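Local atomic coordinates of putative exotoxin (superantigen) (Streptococcus pyogenes, PDB entry 1TY2), a protein that probably acts as a secreted superantigen toxin of the staphylococcal and streptococcal family, and binds zinc on its beta-grasp domain. Residues S102-N107 with K199-F204; Q159-I164 with D205-T210. All coordinates share one frame; numbering follows the deposited sequence.

Contact 1: residues S102-N107 with K199-F204; sequences SKIVGN and KDFSHF. With ZN (zinc ion), chain D.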
loop_
_atom_site.group_PDB
_atom_site.type_symbol
_atom_site.label_atom_id
_atom_site.label_comp_id
_atom_site.label_asym_id
_atom_site.label_seq_id
_atom_site.Cartn_x
_atom_site.Cartn_y
_atom_site.Cartn_z
ATOM N N SER A 102 11.827 21.545 -7.293
ATOM C CA SER A 102 11.216 22.815 -6.926
ATOM C C SER A 102 10.867 22.805 -5.438
ATOM O O SER A 102 10.707 21.741 -4.835
ATOM C CB SER A 102 9.958 23.061 -7.765
ATOM O OG SER A 102 9.468 24.376 -7.568
ATOM N N LYS A 103 10.746 23.994 -4.859
ATOM C CA LYS A 103 10.446 24.146 -3.439
ATOM C C LYS A 103 8.944 24.293 -3.183
ATOM O O LYS A 103 8.292 25.166 -3.753
ATOM C CB LYS A 103 11.195 25.371 -2.909
ATOM C CG LYS A 103 11.401 25.425 -1.405
ATOM C CD LYS A 103 12.200 26.675 -1.035
ATOM C CE LYS A 103 12.536 26.727 0.451
ATOM N NZ LYS A 103 13.309 27.956 0.802
ATOM N N ILE A 104 8.396 23.428 -2.332
ATOM C CA ILE A 104 6.973 23.479 -1.998
ATOM C C ILE A 104 6.795 24.171 -0.649
ATOM O O ILE A 104 7.282 23.700 0.379
ATOM C CB ILE A 104 6.341 22.058 -1.943
ATOM C CG1 ILE A 104 6.131 21.513 -3.360
ATOM C CG2 ILE A 104 4.990 22.109 -1.239
ATOM C CD1 ILE A 104 7.386 21.403 -4.182
ATOM N N VAL A 105 6.094 25.297 -0.668
ATOM C CA VAL A 105 5.863 26.072 0.536
ATOM C C VAL A 105 4.378 26.207 0.845
ATOM O O VAL A 105 3.559 26.419 -0.054
ATOM C CB VAL A 105 6.470 27.482 0.400
ATOM C CG1 VAL A 105 6.133 28.318 1.631
ATOM C CG2 VAL A 105 7.978 27.378 0.221
ATOM N N GLY A 106 4.038 26.090 2.124
ATOM C CA GLY A 106 2.649 26.208 2.518
ATOM C C GLY A 106 2.458 26.809 3.895
ATOM O O GLY A 106 3.401 26.881 4.686
ATOM N N ASN A 107 1.230 27.239 4.174
ATOM C CA ASN A 107 0.874 27.828 5.463
ATOM C C ASN A 107 -0.006 26.851 6.241
ATOM O O ASN A 107 -0.989 26.336 5.710
ATOM C CB ASN A 107 0.095 29.132 5.266
ATOM C CG ASN A 107 0.900 30.194 4.544
ATOM O OD1 ASN A 107 1.961 30.605 5.007
ATOM N ND2 ASN A 107 0.393 30.644 3.403
ATOM N N LYS A 199 5.107 25.112 -12.419
ATOM C CA LYS A 199 5.485 26.498 -12.696
ATOM C C LYS A 199 4.327 27.470 -12.462
ATOM O O LYS A 199 4.511 28.684 -12.517
ATOM C CB LYS A 199 6.005 26.637 -14.131
ATOM C CG LYS A 199 4.984 26.373 -15.226
ATOM C CD LYS A 199 5.666 26.380 -16.598
ATOM C CE LYS A 199 4.669 26.172 -17.733
ATOM N NZ LYS A 199 3.630 27.242 -17.791
ATOM N N ASP A 200 3.136 26.931 -12.204
ATOM C CA ASP A 200 1.955 27.753 -11.933
ATOM C C ASP A 200 1.655 27.728 -10.436
ATOM O O ASP A 200 0.856 28.520 -9.933
ATOM C CB ASP A 200 0.722 27.219 -12.668
ATOM C CG ASP A 200 0.809 27.383 -14.168
ATOM O OD1 ASP A 200 1.210 28.472 -14.628
ATOM O OD2 ASP A 200 0.458 26.424 -14.890
ATOM N N PHE A 201 2.306 26.808 -9.732
ATOM C CA PHE A 201 2.105 26.631 -8.297
ATOM C C PHE A 201 2.678 27.742 -7.422
ATOM O O PHE A 201 3.880 28.016 -7.451
ATOM C CB PHE A 201 2.696 25.286 -7.865
ATOM C CG PHE A 201 2.541 24.994 -6.399
ATOM C CD1 PHE A 201 1.285 24.739 -5.852
ATOM C CD2 PHE A 201 3.656 24.968 -5.563
ATOM C CE1 PHE A 201 1.142 24.461 -4.492
ATOM C CE2 PHE A 201 3.523 24.692 -4.194
ATOM C CZ PHE A 201 2.268 24.437 -3.661
ATOM N N SER A 202 1.804 28.362 -6.630
ATOM C CA SER A 202 2.201 29.431 -5.717
ATOM C C SER A 202 2.563 28.874 -4.338
ATOM O O SER A 202 3.704 28.997 -3.889
ATOM C CB SER A 202 1.075 30.457 -5.574
ATOM O OG SER A 202 1.367 31.380 -4.536
ATOM N N HIS A 203 1.586 28.265 -3.673
ATOM C CA HIS A 203 1.793 27.679 -2.349
ATOM C C HIS A 203 0.526 26.939 -1.942
ATOM O O HIS A 203 -0.453 26.905 -2.691
ATOM C CB HIS A 203 2.071 28.767 -1.313
ATOM C CG HIS A 203 0.897 29.661 -1.056
ATOM N ND1 HIS A 203 0.430 30.564 -1.987
ATOM C CD2 HIS A 203 0.062 29.752 0.006
ATOM C CE1 HIS A 203 -0.641 31.173 -1.509
ATOM N NE2 HIS A 203 -0.885 30.697 -0.301
ATOM N N PHE A 204 0.538 26.363 -0.746
ATOM C CA PHE A 204 -0.628 25.645 -0.255
ATOM C C PHE A 204 -0.921 26.042 1.185
ATOM O O PHE A 204 -0.042 26.539 1.894
ATOM C CB PHE A 204 -0.401 24.131 -0.347
ATOM C CG PHE A 204 0.510 23.584 0.710
ATOM C CD1 PHE A 204 0.007 23.211 1.955
ATOM C CD2 PHE A 204 1.873 23.446 0.469
ATOM C CE1 PHE A 204 0.851 22.710 2.945
ATOM C CE2 PHE A 204 2.729 22.945 1.453
ATOM C CZ PHE A 204 2.217 22.576 2.693
HETATM ZN ZN ZN D . -3.021 30.702 0.394
HETATM O O HOH W 1 5.694 26.942 -3.038
HETATM O O HOH W 2 -2.249 31.604 1.597
#

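Contact 2: residues Q159-I164 with D205-T210; sequences QLEIAI and DIYLWT. With ZN (zinc ion), chain D.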
loop_
_atom_site.group_PDB
_atom_site.type_symbol
_atom_site.label_atom_id
_atom_site.label_comp_id
_atom_site.label_asym_id
_atom_site.label_seq_id
_atom_site.Cartn_x
_atom_site.Cartn_y
_atom_site.Cartn_z
ATOM N N GLN A 159 -9.331 21.607 5.696
ATOM C CA GLN A 159 -9.352 21.867 4.264
ATOM C C GLN A 159 -7.941 22.038 3.739
ATOM O O GLN A 159 -7.081 22.609 4.413
ATOM C CB GLN A 159 -10.140 23.141 3.932
ATOM C CG GLN A 159 -11.638 23.091 4.206
ATOM C CD GLN A 159 -11.979 23.335 5.663
ATOM O OE1 GLN A 159 -11.395 24.204 6.307
ATOM N NE2 GLN A 159 -12.942 22.579 6.185
ATOM N N LEU A 160 -7.707 21.530 2.536
ATOM C CA LEU A 160 -6.409 21.666 1.886
ATOM C C LEU A 160 -6.649 22.577 0.696
ATOM O O LEU A 160 -7.527 22.304 -0.118
ATOM C CB LEU A 160 -5.884 20.313 1.383
ATOM C CG LEU A 160 -4.861 20.415 0.238
ATOM C CD1 LEU A 160 -3.642 21.203 0.692
ATOM C CD2 LEU A 160 -4.455 19.027 -0.229
ATOM N N GLU A 161 -5.880 23.658 0.599
ATOM C CA GLU A 161 -6.035 24.583 -0.517
ATOM C C GLU A 161 -4.737 24.711 -1.306
ATOM O O GLU A 161 -3.658 24.832 -0.726
ATOM C CB GLU A 161 -6.466 25.966 -0.019
ATOM C CG GLU A 161 -7.703 25.947 0.862
ATOM C CD GLU A 161 -8.374 27.306 0.951
ATOM O OE1 GLU A 161 -7.671 28.309 1.207
ATOM O OE2 GLU A 161 -9.607 27.369 0.769
ATOM N N ILE A 162 -4.847 24.668 -2.629
ATOM C CA ILE A 162 -3.686 24.792 -3.501
ATOM C C ILE A 162 -3.815 26.095 -4.269
ATOM O O ILE A 162 -4.761 26.273 -5.038
ATOM C CB ILE A 162 -3.611 23.641 -4.524
ATOM C CG1 ILE A 162 -3.656 22.292 -3.807
ATOM C CG2 ILE A 162 -2.328 23.763 -5.345
ATOM C CD1 ILE A 162 -2.466 22.035 -2.935
ATOM N N ALA A 163 -2.868 27.007 -4.057
ATOM C CA ALA A 163 -2.893 28.296 -4.737
ATOM C C ALA A 163 -2.101 28.267 -6.039
ATOM O O ALA A 163 -0.914 27.931 -6.051
ATOM C CB ALA A 163 -2.343 29.381 -3.818
ATOM N N ILE A 164 -2.770 28.622 -7.132
ATOM C CA ILE A 164 -2.148 28.654 -8.453
ATOM C C ILE A 164 -2.279 30.057 -9.045
ATOM O O ILE A 164 -3.264 30.749 -8.798
ATOM C CB ILE A 164 -2.828 27.650 -9.413
ATOM C CG1 ILE A 164 -2.684 26.230 -8.863
ATOM C CG2 ILE A 164 -2.220 27.750 -10.802
ATOM C CD1 ILE A 164 -1.245 25.776 -8.710
ATOM N N ASP A 205 -2.166 25.838 1.603
ATOM C CA ASP A 205 -2.585 26.148 2.964
ATOM C C ASP A 205 -3.259 24.917 3.542
ATOM O O ASP A 205 -3.888 24.137 2.820
ATOM C CB ASP A 205 -3.605 27.293 2.995
ATOM C CG ASP A 205 -3.080 28.574 2.385
ATOM O OD1 ASP A 205 -2.004 29.048 2.805
ATOM O OD2 ASP A 205 -3.760 29.111 1.489
ATOM N N ILE A 206 -3.115 24.745 4.845
ATOM C CA ILE A 206 -3.746 23.648 5.549
ATOM C C ILE A 206 -4.516 24.290 6.693
ATOM O O ILE A 206 -3.925 24.882 7.599
ATOM C CB ILE A 206 -2.714 22.656 6.118
ATOM C CG1 ILE A 206 -2.034 21.910 4.973
ATOM C CG2 ILE A 206 -3.397 21.682 7.067
ATOM C CD1 ILE A 206 -3.006 21.195 4.063
ATOM N N TYR A 207 -5.839 24.186 6.623
ATOM C CA TYR A 207 -6.729 24.745 7.629
ATOM C C TYR A 207 -7.308 23.633 8.488
ATOM O O TYR A 207 -8.151 22.867 8.028
ATOM C CB TYR A 207 -7.892 25.481 6.962
ATOM C CG TYR A 207 -7.506 26.721 6.195
ATOM C CD1 TYR A 207 -7.225 27.917 6.858
ATOM C CD2 TYR A 207 -7.439 26.705 4.805
ATOM C CE1 TYR A 207 -6.889 29.074 6.147
ATOM C CE2 TYR A 207 -7.102 27.854 4.084
ATOM C CZ TYR A 207 -6.829 29.034 4.759
ATOM O OH TYR A 207 -6.499 30.169 4.046
ATOM N N LEU A 208 -6.862 23.538 9.730
ATOM C CA LEU A 208 -7.401 22.520 10.615
ATOM C C LEU A 208 -8.287 23.207 11.648
ATOM O O LEU A 208 -7.976 24.308 12.109
ATOM C CB LEU A 208 -6.269 21.752 11.293
ATOM C CG LEU A 208 -5.342 21.031 10.311
ATOM C CD1 LEU A 208 -4.250 20.312 11.085
ATOM C CD2 LEU A 208 -6.146 20.042 9.458
ATOM N N TRP A 209 -9.397 22.568 11.999
ATOM C CA TRP A 209 -10.315 23.143 12.975
ATOM C C TRP A 209 -10.630 22.184 14.114
ATOM O O TRP A 209 -10.716 20.972 13.915
ATOM C CB TRP A 209 -11.613 23.557 12.286
ATOM C CG TRP A 209 -11.382 24.375 11.062
ATOM C CD1 TRP A 209 -11.189 23.914 9.790
ATOM C CD2 TRP A 209 -11.266 25.799 10.996
ATOM N NE1 TRP A 209 -10.958 24.965 8.935
ATOM C CE2 TRP A 209 -10.999 26.134 9.648
ATOM C CE3 TRP A 209 -11.359 26.826 11.945
ATOM C CZ2 TRP A 209 -10.826 27.457 9.224
ATOM C CZ3 TRP A 209 -11.185 28.144 11.524
ATOM C CH2 TRP A 209 -10.922 28.446 10.173
ATOM N N THR A 210 -10.798 22.739 15.312
ATOM C CA THR A 210 -11.117 21.935 16.485
ATOM C C THR A 210 -12.581 22.136 16.862
ATOM O O THR A 210 -13.073 21.539 17.820
ATOM C CB THR A 210 -10.249 22.326 17.698
ATOM O OG1 THR A 210 -10.482 23.702 18.026
ATOM C CG2 THR A 210 -8.769 22.108 17.389
HETATM ZN ZN ZN D . -3.021 30.702 0.394
HETATM O O HOH W 2 -2.249 31.604 1.597
#

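Contact 1: residues S102-N107 with K199-F204
Gly-106 and Phe-204 form a parallel beta bridge with their CA atoms 4.3 Å apart, and the short strands 105-107 and 201-204 run at 40° to each other. They belong to the central parallel pair of the beta-grasp sheet. Phe-204 N gives its hydrogen to Val-105 O at 3.1 Å. Asn-107 N then bonds back to Phe-204 O, whose place in the model is less sure. Before this pair, water 1 joins the strands: it accepts from Val-105 N and donates to Lys-103 O and Ser-202 O. Here Ser-202 and His-203 form a classic beta bulge opposite Ala-163 on the other neighbouring strand.

The Phe-204 ring is turned back over the partner strand, because CG sits between the backbone N and the carbonyl carbon (chi1 76°). Gly-106 CA lies over the face of the Phe-204 ring, 3.5 Å from its centroid, in a CH-pi contact. Ile-104 meets the same ring differently: Ile-104 CG2 touches the ring edge at Phe-204 CE2, 3.6 Å away. That methyl also reaches Phe-201 CE2, more loosely. Phe-134 and Ile-138 of helix 131-146 pack against Phe-204, so this side belongs to the core between sheet and helix.

His-203 is on the zinc side. Its ND1 donates to Ser-202 OG, which lies in the ring plane at 2.8 Å. This in-plane bond probably holds the ring's rotation, with NE2 toward the metal. The Asn-107 amide lies close by, its plane turned 65° from the imidazole. Its ND2 is hydrogen-bonded to the zinc ligand Asp-205, and its OD1 to Gln-114. The metal bond from His-203 NE2 to zinc is 2.2 Å long.

Contact 2: residues Q159-I164 with D205-T210
The Tyr-207 ring receives Glu-161 at its edge: Glu-161 CG lies in the ring plane, and OE1 comes within 3.0 Å of ring carbon CE2. The carboxylate stands almost upright to the ring, with 86° between the planes. Trp-209 also uses an edge. Trp-209 NE1 donates to a lone pair of Gln-159 OE1 at 2.8 Å, with the oxygen tilted a little from the indole plane. The glutamine chain is bent by its turn about CB-CG (chi2 81°), which brings OE1 to the indole.

These side chains share one face of an antiparallel ladder in the beta-grasp sheet. Gln-159 with Tyr-207 and Glu-161 with Asp-205 are hydrogen-bonded pairs. Each pair has two backbone bonds. That from Asp-205 N to Glu-161 O is 2.9 Å long. Leu-160 and Ile-206, the non-hydrogen-bonded pair, point to the other face. Leu-160 CD1 and Ile-206 CD1 press together at 3.4 Å, tighter than usual, and both side chains touch Ile-138 of helix 131-146.

Asp-205 OD2 binds zinc at 2.1 Å, while OD1 accepts from Asn-107 ND2 and from water 2. OD2 holds the metal and OD1 does not; the amide bond probably steadies the carboxylate. Glu-161 OE1 is 4.0 Å from Asp-205 OD2. The metal's positive charge probably offsets the repulsion between these two acids.

Both contacts lie on strand 201-209 of one beta-grasp sheet. Contact 1 pairs its first half with the parallel strand 105-110; contact 2 pairs its second half with the antiparallel strand 157-164. Both are partly buried, with apolar side chains toward helix 131-146 and polar ones on the zinc face. Contact 1 is rich in aromatic packing and has a bridging water beside its bulge. Contact 2 has a regular ladder and polar contacts at ring edges. Probable backbone hydrogen bonds, Ile-206 N to Asn-107 O and Ala-163 N to His-203 O, join them. His-203 and Asp-205 hold the zinc here; His-169 on strand 168-173 is also a zinc-binding residue of this protein.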